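Side-chain contacts in nisin leader peptide-processing serine protease NisP (Lactococcus lactis subsp. lactis, PDB 4MZD), which probably acts as a subtilisin-like serine endopeptidase that removes the leader peptide from the nisin precursor during antibiotic biosynthesis: residues P108-S113 with F338-T343; L226-A231 with S280-V285; G295-F300 with A307-A312; W336-T339 with W345-Y348; F381-S386 with G391-N396. All blocks are in the same frame, centred on the assembly; numbering follows the deposited sequence. Where two conformers were deposited one is given.

Contact 1 (P108-S113 with F338-T343)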
# COMPACT_ATOMS: atom_id res chain seq x y z
N PRO A 108 -16.66 11.84 -6.03
CA PRO A 108 -17.15 12.86 -5.10
C PRO A 108 -16.52 12.83 -3.70
O PRO A 108 -16.45 13.88 -3.07
CB PRO A 108 -18.67 12.59 -5.02
CG PRO A 108 -18.83 11.19 -5.51
CD PRO A 108 -17.76 11.02 -6.56
N ASP A 109 -16.07 11.67 -3.23
CA ASP A 109 -15.48 11.62 -1.90
C ASP A 109 -14.01 12.03 -1.90
O ASP A 109 -13.43 12.24 -0.83
CB ASP A 109 -15.57 10.22 -1.31
CG ASP A 109 -16.99 9.79 -0.99
OD1 ASP A 109 -17.89 10.65 -0.85
OD2 ASP A 109 -17.18 8.56 -0.83
N LEU A 110 -13.41 12.12 -3.09
CA LEU A 110 -11.97 12.33 -3.24
C LEU A 110 -11.56 13.67 -3.85
O LEU A 110 -10.46 14.13 -3.60
CB LEU A 110 -11.35 11.24 -4.11
CG LEU A 110 -11.62 9.79 -3.72
CD1 LEU A 110 -10.97 8.82 -4.70
CD2 LEU A 110 -11.16 9.52 -2.30
N SER A 111 -12.44 14.27 -4.63
CA SER A 111 -12.03 15.42 -5.43
C SER A 111 -11.46 16.57 -4.60
O SER A 111 -10.51 17.24 -5.03
CB SER A 111 -13.17 15.90 -6.32
OG SER A 111 -14.30 16.27 -5.56
N ASN A 112 -12.01 16.79 -3.41
CA ASN A 112 -11.55 17.88 -2.56
C ASN A 112 -10.23 17.61 -1.85
O ASN A 112 -9.70 18.49 -1.18
CB ASN A 112 -12.63 18.25 -1.54
CG ASN A 112 -13.81 18.95 -2.17
OD1 ASN A 112 -13.75 19.36 -3.33
ND2 ASN A 112 -14.89 19.10 -1.40
N SER A 113 -9.69 16.40 -2.02
CA SER A 113 -8.41 16.02 -1.43
C SER A 113 -7.24 16.15 -2.39
O SER A 113 -6.08 15.97 -2.00
CB SER A 113 -8.44 14.56 -0.97
OG SER A 113 -9.42 14.37 0.03
N PHE A 338 -15.08 -1.85 2.18
CA PHE A 338 -15.85 -1.00 1.28
C PHE A 338 -15.06 0.27 1.01
O PHE A 338 -14.71 0.99 1.94
CB PHE A 338 -17.16 -0.68 2.00
CG PHE A 338 -18.21 -0.08 1.13
CD1 PHE A 338 -18.87 -0.83 0.18
CD2 PHE A 338 -18.58 1.24 1.31
CE1 PHE A 338 -19.88 -0.26 -0.58
CE2 PHE A 338 -19.58 1.81 0.55
CZ PHE A 338 -20.24 1.06 -0.39
N THR A 339 -14.78 0.55 -0.26
CA THR A 339 -13.97 1.70 -0.59
C THR A 339 -14.41 2.35 -1.91
O THR A 339 -15.25 1.81 -2.64
CB THR A 339 -12.47 1.35 -0.60
OG1 THR A 339 -11.70 2.55 -0.54
CG2 THR A 339 -12.12 0.54 -1.82
N THR A 340 -13.86 3.53 -2.18
CA THR A 340 -14.12 4.26 -3.41
C THR A 340 -13.51 3.56 -4.61
O THR A 340 -12.42 3.00 -4.51
CB THR A 340 -13.48 5.66 -3.32
OG1 THR A 340 -12.12 5.53 -2.89
CG2 THR A 340 -14.20 6.52 -2.29
N THR A 341 -14.18 3.59 -5.76
CA THR A 341 -13.56 3.03 -6.96
C THR A 341 -13.82 3.90 -8.20
O THR A 341 -14.52 4.91 -8.13
CB THR A 341 -13.91 1.54 -7.15
OG1 THR A 341 -13.05 0.97 -8.14
CG2 THR A 341 -15.37 1.38 -7.55
N ASN A 342 -13.22 3.51 -9.32
CA ASN A 342 -13.15 4.38 -10.50
C ASN A 342 -14.42 4.39 -11.35
O ASN A 342 -14.43 4.92 -12.46
CB ASN A 342 -11.92 4.06 -11.35
CG ASN A 342 -12.04 2.74 -12.06
OD1 ASN A 342 -12.86 1.91 -11.69
ND2 ASN A 342 -11.22 2.53 -13.08
N THR A 343 -15.50 3.85 -10.81
CA THR A 343 -16.83 4.02 -11.38
C THR A 343 -17.48 5.32 -10.91
O THR A 343 -18.52 5.71 -11.43
CB THR A 343 -17.75 2.90 -10.90
OG1 THR A 343 -17.76 2.90 -9.47
CG2 THR A 343 -17.27 1.54 -11.42
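Asp109, whose OD2 also lies 3.9 Å from CG2 of Thr340, carries a carboxylate gripped at both oxygens: OD2 is hydrogen-bonded to the hydroxyl of Tyr346, and OD1 accepts a hydrogen bond from the backbone N of Asn160. With both oxygens engaged and the residue buried, the carboxylate is held in a defined orientation, and its contact with Thr340 is one of van der Waals packing. The methyl CG2 of Thr340 touches Asp109 at OD2 and at CB, the latter 4.1 Å away, the two side chains crossing at a slant. On the neighbouring branch, OG1 of Thr340 faces the fork of Leu110: it is 3.9 Å from CD1 of Leu110 and only slightly farther from CD2. This hydroxyl has its polar partner in Thr149, to whose carbonyl O it donates a hydrogen bond, which fixes the rotation of the threonine. Its first torsion (chi1 50°) sets OG1 between the backbone N and the carbonyl carbon, and thereby turns CG2 to Asp109 and the hydroxyl to Leu110. The backbones stay well apart, the CA atoms of Asp109 and Thr340 being 7.6 Å from each other, and the side chains bridge that gap. Within the loop, Ser113 N bonds to Leu110 O (2.9 Å). The contact joins the loop that follows strand 95-100, the strand whose last residue is the predicted catalytic Asp100, to strand 337-340, with the Thr340 side chain about 10 Å from that of the predicted catalytic His147, in the subtilisin-like catalytic domain.

Contact 2 (L226-A231 with S280-V285)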
# COMPACT_ATOMS: atom_id res chain seq x y z
N LEU A 226 19.01 -2.83 -5.77
CA LEU A 226 19.85 -1.64 -5.60
C LEU A 226 19.17 -0.38 -6.13
O LEU A 226 19.37 0.71 -5.59
CB LEU A 226 21.19 -1.84 -6.30
CG LEU A 226 22.12 -2.85 -5.64
CD1 LEU A 226 23.37 -2.97 -6.47
CD2 LEU A 226 22.45 -2.46 -4.20
N ASN A 227 18.39 -0.52 -7.20
CA ASN A 227 17.67 0.62 -7.74
C ASN A 227 16.58 1.12 -6.79
O ASN A 227 16.40 2.33 -6.62
CB ASN A 227 17.08 0.29 -9.12
CG ASN A 227 18.15 0.09 -10.17
OD1 ASN A 227 19.30 0.50 -9.99
ND2 ASN A 227 17.78 -0.52 -11.29
N TYR A 228 15.87 0.20 -6.15
CA TYR A 228 14.94 0.58 -5.09
C TYR A 228 15.70 1.23 -3.95
O TYR A 228 15.26 2.24 -3.40
CB TYR A 228 14.20 -0.62 -4.52
CG TYR A 228 12.98 -1.07 -5.26
CD1 TYR A 228 12.88 -2.37 -5.73
CD2 TYR A 228 11.90 -0.21 -5.47
CE1 TYR A 228 11.76 -2.81 -6.40
CE2 TYR A 228 10.77 -0.64 -6.13
CZ TYR A 228 10.70 -1.94 -6.59
OH TYR A 228 9.57 -2.35 -7.26
N LYS A 229 16.82 0.63 -3.55
CA LYS A 229 17.56 1.14 -2.41
C LYS A 229 17.97 2.59 -2.65
O LYS A 229 17.84 3.43 -1.76
CB LYS A 229 18.79 0.29 -2.11
CG LYS A 229 19.42 0.63 -0.77
CD LYS A 229 20.85 0.17 -0.69
CE LYS A 229 20.96 -1.33 -0.75
NZ LYS A 229 22.36 -1.72 -0.41
N SER A 230 18.46 2.88 -3.85
CA SER A 230 18.87 4.23 -4.19
C SER A 230 17.70 5.22 -4.11
O SER A 230 17.84 6.33 -3.60
CB SER A 230 19.49 4.25 -5.58
OG SER A 230 19.95 5.55 -5.91
N ALA A 231 16.55 4.80 -4.62
CA ALA A 231 15.38 5.67 -4.61
C ALA A 231 14.89 5.93 -3.18
O ALA A 231 14.52 7.06 -2.83
CB ALA A 231 14.26 5.08 -5.47
N SER A 280 9.13 -3.34 0.48
CA SER A 280 8.85 -3.35 1.92
C SER A 280 10.02 -3.83 2.78
O SER A 280 10.07 -3.53 3.97
CB SER A 280 7.59 -4.17 2.23
OG SER A 280 7.81 -5.55 2.00
N VAL A 281 10.95 -4.57 2.19
CA VAL A 281 12.07 -5.15 2.92
C VAL A 281 13.01 -4.11 3.54
O VAL A 281 13.64 -4.37 4.56
CB VAL A 281 12.89 -6.10 2.02
CG1 VAL A 281 13.47 -5.33 0.83
CG2 VAL A 281 13.98 -6.80 2.81
N PHE A 282 13.13 -2.94 2.91
CA PHE A 282 14.16 -2.00 3.33
C PHE A 282 13.93 -1.49 4.75
O PHE A 282 12.81 -1.21 5.15
CB PHE A 282 14.27 -0.85 2.33
CG PHE A 282 14.76 -1.29 0.99
CD1 PHE A 282 16.10 -1.55 0.78
CD2 PHE A 282 13.88 -1.49 -0.06
CE1 PHE A 282 16.56 -1.98 -0.45
CE2 PHE A 282 14.33 -1.93 -1.29
CZ PHE A 282 15.67 -2.18 -1.48
N GLU A 283 15.03 -1.38 5.49
CA GLU A 283 14.98 -1.00 6.89
C GLU A 283 14.23 0.30 7.14
O GLU A 283 13.50 0.42 8.12
CB GLU A 283 16.40 -0.88 7.44
CG GLU A 283 17.25 -2.13 7.32
CD GLU A 283 16.88 -3.20 8.33
OE1 GLU A 283 17.71 -3.48 9.22
OE2 GLU A 283 15.76 -3.75 8.24
N ASP A 284 14.39 1.28 6.26
CA ASP A 284 13.77 2.57 6.49
C ASP A 284 12.31 2.64 6.05
O ASP A 284 11.61 3.60 6.36
CB ASP A 284 14.59 3.68 5.84
CG ASP A 284 15.95 3.85 6.51
OD1 ASP A 284 16.07 3.52 7.71
OD2 ASP A 284 16.89 4.31 5.84
N VAL A 285 11.86 1.61 5.33
CA VAL A 285 10.48 1.53 4.87
C VAL A 285 9.60 0.96 5.98
O VAL A 285 10.03 0.09 6.74
CB VAL A 285 10.40 0.66 3.59
CG1 VAL A 285 8.96 0.37 3.18
CG2 VAL A 285 11.15 1.33 2.45
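Phe282 points its ring end-on into the helix that carries Tyr228 and Lys229, and the three leading carbons of the ring take up nearly all the contact. CE2 of Phe282 lies 3.5 Å from CB of Tyr228, while on the other flank CE1 of Phe282 is 3.6 Å from CB of Lys229. Between them CZ of Phe282 reaches the backbone, 3.7 Å from N of Lys229. These three approaches place the ring between two adjacent helix residues, and both CB atoms come to it obliquely. Phe282 has CG opposite its own carbonyl carbon (chi1 -66°), a setting that sends the ring straight at the helix. The Lys229 side chain crosses that of Phe282 at about a right angle, with CG of Lys229 3.9 Å from CE1 of Phe282; only CB and CG of the lysine side chain touch the ring, and the chain beyond leads away. The Tyr228 ring likewise leaves the contact after CB, and its hydroxyl is hydrogen-bonded to Gln207 OE1. One face of the Phe282 ring has CG1 of its neighbour Val281 4.0 Å above it, displaced toward the rim. Tyr225 and Ile232 also touch Phe282, so the ring meets helix positions spaced i, i+3, i+4 and i+7. Behind it, a type I turn from Phe282 to Val285 is closed by Val285 N bonding to Phe282 O, and directs the chain into strand 286-291. Helix 222-238 connects the parallel strands 200-210 and 241-245, so Phe282 packs on the helix of a beta-alpha-beta crossover in the subtilisin-like alpha/beta core.

Contact 3 (G295-F300 with A307-A312)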
# COMPACT_ATOMS: atom_id res chain seq x y z
N GLY A 295 -8.85 -9.37 14.12
CA GLY A 295 -7.53 -8.96 14.57
C GLY A 295 -6.45 -10.00 14.32
O GLY A 295 -5.32 -9.86 14.80
N ASN A 296 -6.80 -11.05 13.58
CA ASN A 296 -5.83 -12.05 13.18
C ASN A 296 -5.21 -11.69 11.85
O ASN A 296 -5.85 -11.06 11.01
CB ASN A 296 -6.49 -13.42 13.06
CG ASN A 296 -7.07 -13.90 14.36
OD1 ASN A 296 -6.49 -13.69 15.43
ND2 ASN A 296 -8.23 -14.54 14.29
N ILE A 297 -3.96 -12.10 11.63
CA ILE A 297 -3.35 -11.88 10.34
C ILE A 297 -4.23 -12.48 9.25
O ILE A 297 -4.69 -13.63 9.37
CB ILE A 297 -1.90 -12.43 10.27
CG1 ILE A 297 -1.01 -11.65 11.24
CG2 ILE A 297 -1.37 -12.34 8.86
CD1 ILE A 297 0.46 -12.07 11.22
N SER A 298 -4.50 -11.70 8.21
CA SER A 298 -5.34 -12.16 7.11
C SER A 298 -4.80 -13.44 6.52
O SER A 298 -3.59 -13.61 6.38
CB SER A 298 -5.37 -11.10 6.01
OG SER A 298 -5.81 -9.84 6.51
N ASP A 299 -5.70 -14.34 6.13
CA ASP A 299 -5.26 -15.60 5.52
C ASP A 299 -4.27 -15.39 4.39
O ASP A 299 -3.31 -16.15 4.25
CB ASP A 299 -6.45 -16.45 5.05
CG ASP A 299 -7.24 -15.80 3.92
OD1 ASP A 299 -7.53 -14.59 4.00
OD2 ASP A 299 -7.59 -16.52 2.95
N PHE A 300 -4.50 -14.37 3.57
CA PHE A 300 -3.64 -14.12 2.41
C PHE A 300 -2.35 -13.35 2.73
O PHE A 300 -1.46 -13.28 1.89
CB PHE A 300 -4.39 -13.34 1.32
CG PHE A 300 -5.04 -12.08 1.82
CD1 PHE A 300 -4.29 -10.95 2.11
CD2 PHE A 300 -6.42 -12.03 2.02
CE1 PHE A 300 -4.89 -9.80 2.59
CE2 PHE A 300 -7.02 -10.88 2.50
CZ PHE A 300 -6.26 -9.77 2.79
N ALA A 307 6.93 -5.82 10.78
CA ALA A 307 5.84 -5.10 10.14
C ALA A 307 4.83 -4.54 11.14
O ALA A 307 4.80 -4.92 12.31
CB ALA A 307 5.14 -6.00 9.14
N ILE A 308 4.00 -3.63 10.65
CA ILE A 308 2.78 -3.24 11.33
C ILE A 308 1.62 -3.79 10.51
O ILE A 308 1.75 -3.96 9.29
CB ILE A 308 2.69 -1.71 11.49
CG1 ILE A 308 1.47 -1.32 12.33
CG2 ILE A 308 2.66 -1.02 10.13
CD1 ILE A 308 1.43 0.15 12.68
N TYR A 309 0.51 -4.08 11.16
CA TYR A 309 -0.64 -4.66 10.49
C TYR A 309 -1.86 -3.77 10.61
O TYR A 309 -2.04 -3.08 11.62
CB TYR A 309 -0.94 -6.06 11.06
CG TYR A 309 0.18 -7.03 10.81
CD1 TYR A 309 0.16 -7.90 9.73
CD2 TYR A 309 1.30 -7.06 11.65
CE1 TYR A 309 1.19 -8.78 9.49
CE2 TYR A 309 2.34 -7.93 11.41
CZ TYR A 309 2.29 -8.78 10.33
OH TYR A 309 3.32 -9.65 10.08
N ALA A 310 -2.69 -3.76 9.58
CA ALA A 310 -3.94 -3.00 9.62
C ALA A 310 -4.99 -3.75 8.81
O ALA A 310 -4.67 -4.68 8.06
CB ALA A 310 -3.72 -1.59 9.09
N PRO A 311 -6.27 -3.38 8.97
CA PRO A 311 -7.31 -4.19 8.32
C PRO A 311 -7.22 -4.27 6.80
O PRO A 311 -7.23 -3.24 6.11
CB PRO A 311 -8.61 -3.51 8.78
CG PRO A 311 -8.25 -2.96 10.12
CD PRO A 311 -6.84 -2.44 9.95
N ALA A 312 -7.16 -5.51 6.31
CA ALA A 312 -7.07 -5.85 4.89
C ALA A 312 -8.17 -6.81 4.46
O ALA A 312 -8.36 -7.03 3.27
CB ALA A 312 -5.71 -6.47 4.59
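The connection from strand 286-291 to its parallel neighbour 308-311 folds back on that second strand, and Ile297, Ser298 and Phe300 of the connection pack on Tyr309 and Ala312. The two touching parts run at 46° to each other, end to end, and meet at two separate points: Ile297 on Tyr309, and Ser298 with Phe300 on Ala312. At the first, CG1 of Ile297 stands over a ring face and CD1 of Ile297 is 3.8 Å from CE1 of Tyr309. Chi1 (-65°) places CG1 there, and the extended chi2 (-178°) takes CD1 on to the Tyr309 hydroxyl, which is hydrogen-bonded to the backbone N of Gly304. The other point lies where strand 308-311, an element of the mixed sheet at the core of the subtilisin-like fold, runs out, with the side chain of Ala312 about 7 Å from that of the predicted nucleophile Ser353. Here the edge of the Phe300 ring meets the backbone, CZ of Phe300 lying 3.5 Å from O of Ala312 near the ring plane, and 3.8 Å from CB of Ala312. One face of this ring carries CB of Ser298, 3.6 Å above the plane toward the rim. Ser298 OG touches CB of Ala312 at 3.9 Å, its hydrogen bond going to Gly313 O.

Contact 4 (W336-T339 with W345-Y348)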
# COMPACT_ATOMS: atom_id res chain seq x y z
N TRP A 336 -14.65 -8.37 3.51
CA TRP A 336 -14.02 -7.46 2.57
C TRP A 336 -14.31 -6.04 3.01
O TRP A 336 -15.16 -5.82 3.88
CB TRP A 336 -14.47 -7.74 1.14
CG TRP A 336 -13.97 -9.04 0.58
CD1 TRP A 336 -13.18 -9.97 1.23
CD2 TRP A 336 -14.21 -9.56 -0.73
NE1 TRP A 336 -12.93 -11.03 0.39
CE2 TRP A 336 -13.55 -10.81 -0.81
CE3 TRP A 336 -14.91 -9.10 -1.85
CZ2 TRP A 336 -13.57 -11.59 -1.97
CZ3 TRP A 336 -14.94 -9.88 -2.99
CH2 TRP A 336 -14.27 -11.11 -3.04
N LEU A 337 -13.61 -5.08 2.43
CA LEU A 337 -13.78 -3.72 2.88
C LEU A 337 -14.29 -2.82 1.76
O LEU A 337 -14.01 -2.99 0.58
CB LEU A 337 -12.54 -3.19 3.58
CG LEU A 337 -11.31 -3.11 2.70
CD1 LEU A 337 -11.12 -1.70 2.20
CD2 LEU A 337 -10.06 -3.54 3.48
N PHE A 338 -15.08 -1.85 2.18
CA PHE A 338 -15.85 -1.00 1.28
C PHE A 338 -15.06 0.27 1.01
O PHE A 338 -14.71 0.99 1.94
CB PHE A 338 -17.16 -0.68 2.00
CG PHE A 338 -18.21 -0.08 1.13
CD1 PHE A 338 -18.87 -0.83 0.18
CD2 PHE A 338 -18.58 1.24 1.31
CE1 PHE A 338 -19.88 -0.26 -0.58
CE2 PHE A 338 -19.58 1.81 0.55
CZ PHE A 338 -20.24 1.06 -0.39
N THR A 339 -14.78 0.55 -0.26
CA THR A 339 -13.97 1.70 -0.59
C THR A 339 -14.41 2.35 -1.91
O THR A 339 -15.25 1.81 -2.64
CB THR A 339 -12.47 1.35 -0.60
OG1 THR A 339 -11.70 2.55 -0.54
CG2 THR A 339 -12.12 0.54 -1.82
N TRP A 345 -18.31 5.33 -7.75
CA TRP A 345 -19.06 4.78 -6.63
C TRP A 345 -18.13 3.93 -5.75
O TRP A 345 -17.03 4.39 -5.42
CB TRP A 345 -20.30 4.04 -7.14
CG TRP A 345 -21.14 4.94 -8.03
CD1 TRP A 345 -21.25 4.88 -9.39
CD2 TRP A 345 -21.93 6.06 -7.61
NE1 TRP A 345 -22.09 5.88 -9.83
CE2 TRP A 345 -22.51 6.62 -8.76
CE3 TRP A 345 -22.20 6.63 -6.36
CZ2 TRP A 345 -23.36 7.72 -8.71
CZ3 TRP A 345 -23.04 7.73 -6.31
CH2 TRP A 345 -23.60 8.27 -7.48
N TYR A 346 -18.55 2.72 -5.38
CA TYR A 346 -17.86 1.95 -4.34
C TYR A 346 -17.74 0.49 -4.73
O TYR A 346 -18.46 0.00 -5.60
CB TYR A 346 -18.60 2.10 -3.00
CG TYR A 346 -18.79 3.56 -2.70
CD1 TYR A 346 -17.80 4.28 -2.05
CD2 TYR A 346 -19.92 4.24 -3.15
CE1 TYR A 346 -17.94 5.63 -1.82
CE2 TYR A 346 -20.05 5.60 -2.93
CZ TYR A 346 -19.05 6.29 -2.28
OH TYR A 346 -19.18 7.65 -2.07
N GLN A 347 -16.84 -0.21 -4.05
CA GLN A 347 -16.65 -1.63 -4.27
C GLN A 347 -16.07 -2.26 -3.01
O GLN A 347 -15.33 -1.61 -2.27
CB GLN A 347 -15.68 -1.82 -5.44
CG GLN A 347 -15.36 -3.26 -5.78
CD GLN A 347 -14.61 -3.37 -7.09
OE1 GLN A 347 -14.80 -2.55 -8.00
NE2 GLN A 347 -13.75 -4.37 -7.20
N TYR A 348 -16.39 -3.53 -2.80
CA TYR A 348 -15.72 -4.34 -1.79
C TYR A 348 -14.43 -4.91 -2.33
O TYR A 348 -14.40 -5.48 -3.42
CB TYR A 348 -16.64 -5.48 -1.32
CG TYR A 348 -17.65 -5.00 -0.31
CD1 TYR A 348 -17.31 -4.92 1.03
CD2 TYR A 348 -18.93 -4.59 -0.70
CE1 TYR A 348 -18.20 -4.46 1.98
CE2 TYR A 348 -19.84 -4.13 0.25
CZ TYR A 348 -19.47 -4.07 1.58
OH TYR A 348 -20.38 -3.59 2.51
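Thr339 and Gln347 exchange two backbone hydrogen bonds, Thr339 N to Gln347 O at 3.0 Å and Gln347 N to Thr339 O at 2.9 Å, both fairly straight. This reciprocal pair is the hydrogen-bonded pair of an antiparallel beta hairpin formed by strands 337-340 and 346-349; Phe338 and Tyr348 make the adjoining non-hydrogen-bonded pair. Leu337 and Val349 continue the backbone bonding, and between the two pairs CA of Tyr348 makes a CA-H...O contact to O of Leu337 at 3.2 Å. Thr339 and Gln347 share one face of the hairpin. Thr339 OG1 is bonded there to Glu150 O, which ties this face to helix 147-156. The Phe338 and Tyr348 face carries an aromatic cluster completed by Tyr346. CG of Phe338 lies opposite its backbone N (chi1 -167°), which carries the ring across the partner strand to a place between the two tyrosines. Toward Tyr346 its leading atom is CZ, packed tightly at 3.3 Å from CB of Tyr346; the two ring planes are 17° apart but slid so far that the rings barely overlap. Toward Tyr348 the planes stand at 55°, neither stacked nor edge-to-face, and CD1 of Phe338 lies over one face of the tyrosine, near the rim and 3.4 Å from CE2 of Tyr348. Phe68 meets Phe338 edge-to-face, and Tyr332 does the same to Tyr348. At the start of the first strand, CB of Trp336 rests 4.0 Å from CB of Tyr348, and the carbonyl O of Trp336, which accepts from Trp73 NE1, lies at the tyrosine ring's edge, 3.7 Å from CD1 of Tyr348.

Contact 5 (F381-S386 with G391-N396)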
# COMPACT_ATOMS: atom_id res chain seq x y z
N PHE A 381 8.44 6.33 16.28
CA PHE A 381 7.25 6.80 16.97
C PHE A 381 6.04 5.90 16.67
O PHE A 381 5.28 5.55 17.57
CB PHE A 381 6.96 8.25 16.58
CG PHE A 381 5.74 8.82 17.22
CD1 PHE A 381 5.73 9.19 18.55
CD2 PHE A 381 4.58 9.00 16.48
CE1 PHE A 381 4.60 9.72 19.13
CE2 PHE A 381 3.44 9.53 17.06
CZ PHE A 381 3.45 9.89 18.38
N LEU A 382 5.88 5.53 15.41
CA LEU A 382 4.78 4.66 15.01
C LEU A 382 4.83 3.33 15.76
O LEU A 382 3.84 2.89 16.35
CB LEU A 382 4.81 4.39 13.51
CG LEU A 382 3.81 3.34 12.99
CD1 LEU A 382 2.37 3.83 13.10
CD2 LEU A 382 4.15 2.95 11.56
N LEU A 383 5.99 2.69 15.73
CA LEU A 383 6.11 1.36 16.30
C LEU A 383 5.93 1.36 17.82
O LEU A 383 5.38 0.41 18.38
CB LEU A 383 7.41 0.69 15.87
CG LEU A 383 7.52 0.46 14.36
CD1 LEU A 383 8.75 -0.36 14.01
CD2 LEU A 383 6.27 -0.21 13.83
N MET A 384 6.37 2.42 18.49
CA MET A 384 6.23 2.50 19.94
C MET A 384 4.79 2.75 20.37
O MET A 384 4.41 2.45 21.50
CB MET A 384 7.13 3.60 20.50
CG MET A 384 8.59 3.39 20.20
SD MET A 384 9.65 4.56 21.06
CE MET A 384 8.66 6.06 21.01
N ASN A 385 3.99 3.30 19.46
CA ASN A 385 2.61 3.67 19.78
C ASN A 385 1.59 2.87 18.97
O ASN A 385 0.52 3.37 18.61
CB ASN A 385 2.40 5.18 19.61
CG ASN A 385 3.21 5.98 20.61
OD1 ASN A 385 2.86 6.06 21.79
ND2 ASN A 385 4.30 6.58 20.15
N SER A 386 1.96 1.63 18.70
CA SER A 386 1.07 0.68 18.05
C SER A 386 0.92 -0.52 18.97
O SER A 386 1.90 -1.20 19.26
CB SER A 386 1.64 0.22 16.71
OG SER A 386 1.72 1.30 15.80
N GLY A 391 0.52 -10.77 19.48
CA GLY A 391 1.94 -10.68 19.18
C GLY A 391 2.27 -9.80 17.98
O GLY A 391 3.45 -9.63 17.65
N ASN A 392 1.25 -9.25 17.33
CA ASN A 392 1.47 -8.41 16.15
C ASN A 392 1.07 -6.98 16.41
O ASN A 392 -0.01 -6.71 16.93
CB ASN A 392 0.67 -8.94 14.96
CG ASN A 392 1.00 -10.38 14.65
OD1 ASN A 392 2.17 -10.73 14.48
ND2 ASN A 392 -0.02 -11.23 14.61
N ARG A 393 1.96 -6.06 16.05
CA ARG A 393 1.68 -4.65 16.15
C ARG A 393 0.59 -4.28 15.16
O ARG A 393 0.67 -4.60 13.97
CB ARG A 393 2.92 -3.81 15.88
CG ARG A 393 3.90 -3.74 17.04
CD ARG A 393 5.00 -2.76 16.70
NE ARG A 393 5.65 -3.13 15.45
CZ ARG A 393 6.93 -3.48 15.35
NH1 ARG A 393 7.70 -3.51 16.43
NH2 ARG A 393 7.44 -3.80 14.17
N VAL A 394 -0.44 -3.61 15.65
CA VAL A 394 -1.52 -3.17 14.79
C VAL A 394 -1.70 -1.66 14.89
O VAL A 394 -1.40 -1.05 15.92
CB VAL A 394 -2.85 -3.88 15.10
CG1 VAL A 394 -2.72 -5.38 14.87
CG2 VAL A 394 -3.30 -3.57 16.52
N LEU A 395 -2.16 -1.06 13.80
CA LEU A 395 -2.43 0.37 13.76
C LEU A 395 -3.59 0.74 14.68
O LEU A 395 -4.66 0.13 14.63
CB LEU A 395 -2.78 0.78 12.33
CG LEU A 395 -3.11 2.27 12.15
CD1 LEU A 395 -1.87 3.13 12.37
CD2 LEU A 395 -3.69 2.51 10.77
N ASN A 396 -3.36 1.75 15.51
CA ASN A 396 -4.41 2.33 16.33
C ASN A 396 -4.19 3.82 16.30
O ASN A 396 -3.24 4.33 16.89
CB ASN A 396 -4.38 1.79 17.76
CG ASN A 396 -5.54 2.30 18.59
OD1 ASN A 396 -5.63 3.49 18.87
ND2 ASN A 396 -6.43 1.40 18.97
O HOH W 1 6.45 -2.04 19.27
O HOH W 2 -0.70 2.79 15.85
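Arg393 lays its guanidinium group against Leu383, and this pair opens the contact as strand 392-393 passes the end of the helix. Both leucine methyls lie over one face of the flat group: CD2 of Leu383 is 3.4 Å from NE of Arg393, and CD1 of Leu383 is 3.7 Å from NH2. The bend at the third torsion of the arginine (chi3 -56°) folds the group over the leucine. NE is buried here without a hydrogen-bond partner in the model. NH1 has a weak bond to a water in the guanidinium plane, which donates to Leu383 O at 2.8 Å, and NH2 a weak one to Ala307 O. Val394 contributes through its backbone, its O lying 3.4 Å from CB of Ser386. The hydroxyl of that serine turns back to the helix, donating to Leu382 O at 2.7 Å from above the carbonyl plane, while Asn385 N reaches the same oxygen from the opposite face. Leu395 points its CB away, yet its CD1 returns to within 4.4 Å of CD1 of Leu382. At Asn396 the backbone N donates to a second water at 2.9 Å, and this water donates in turn to Ser386 OG (2.8 Å) and Asn385 O; three groups thus fix it between the segments. The side chain of Asn396 accepts from Asp399 N through OD1. The arrangement is a helix-to-helix connection: the C-terminal end of helix 375-384 packs on the second strand of the small hairpin 388-389/392-393, and the chain then runs to Asn396, the N-cap of helix 397-402.

Overall arrangement
Contacts 1 and 4 share Phe338 and Thr339 on one hairpin, their centres 10 Å apart, and are tied by the short probable hydrogen bond between Asp109 OD2 and Tyr346 OH (2.5 Å). Contact 3 meets contact 4 where O of Ala312 lies 3.9 Å from CD2 of Leu337. These three lie near the predicted triad: the side chains of Ala312 and Leu337 are about 7 and 8 Å from that of Ser353, and those of Thr339 and Thr340 about 9 and 10 Å from that of His147. Contact 5 adjoins contact 3 through Tyr309 N to Arg393 O (2.9 Å), probably a hydrogen bond. Contact 2 touches none of the others; its nearest atoms come within about 7 Å of contacts 3 and 5, and its centre is 30 Å from that of contact 1.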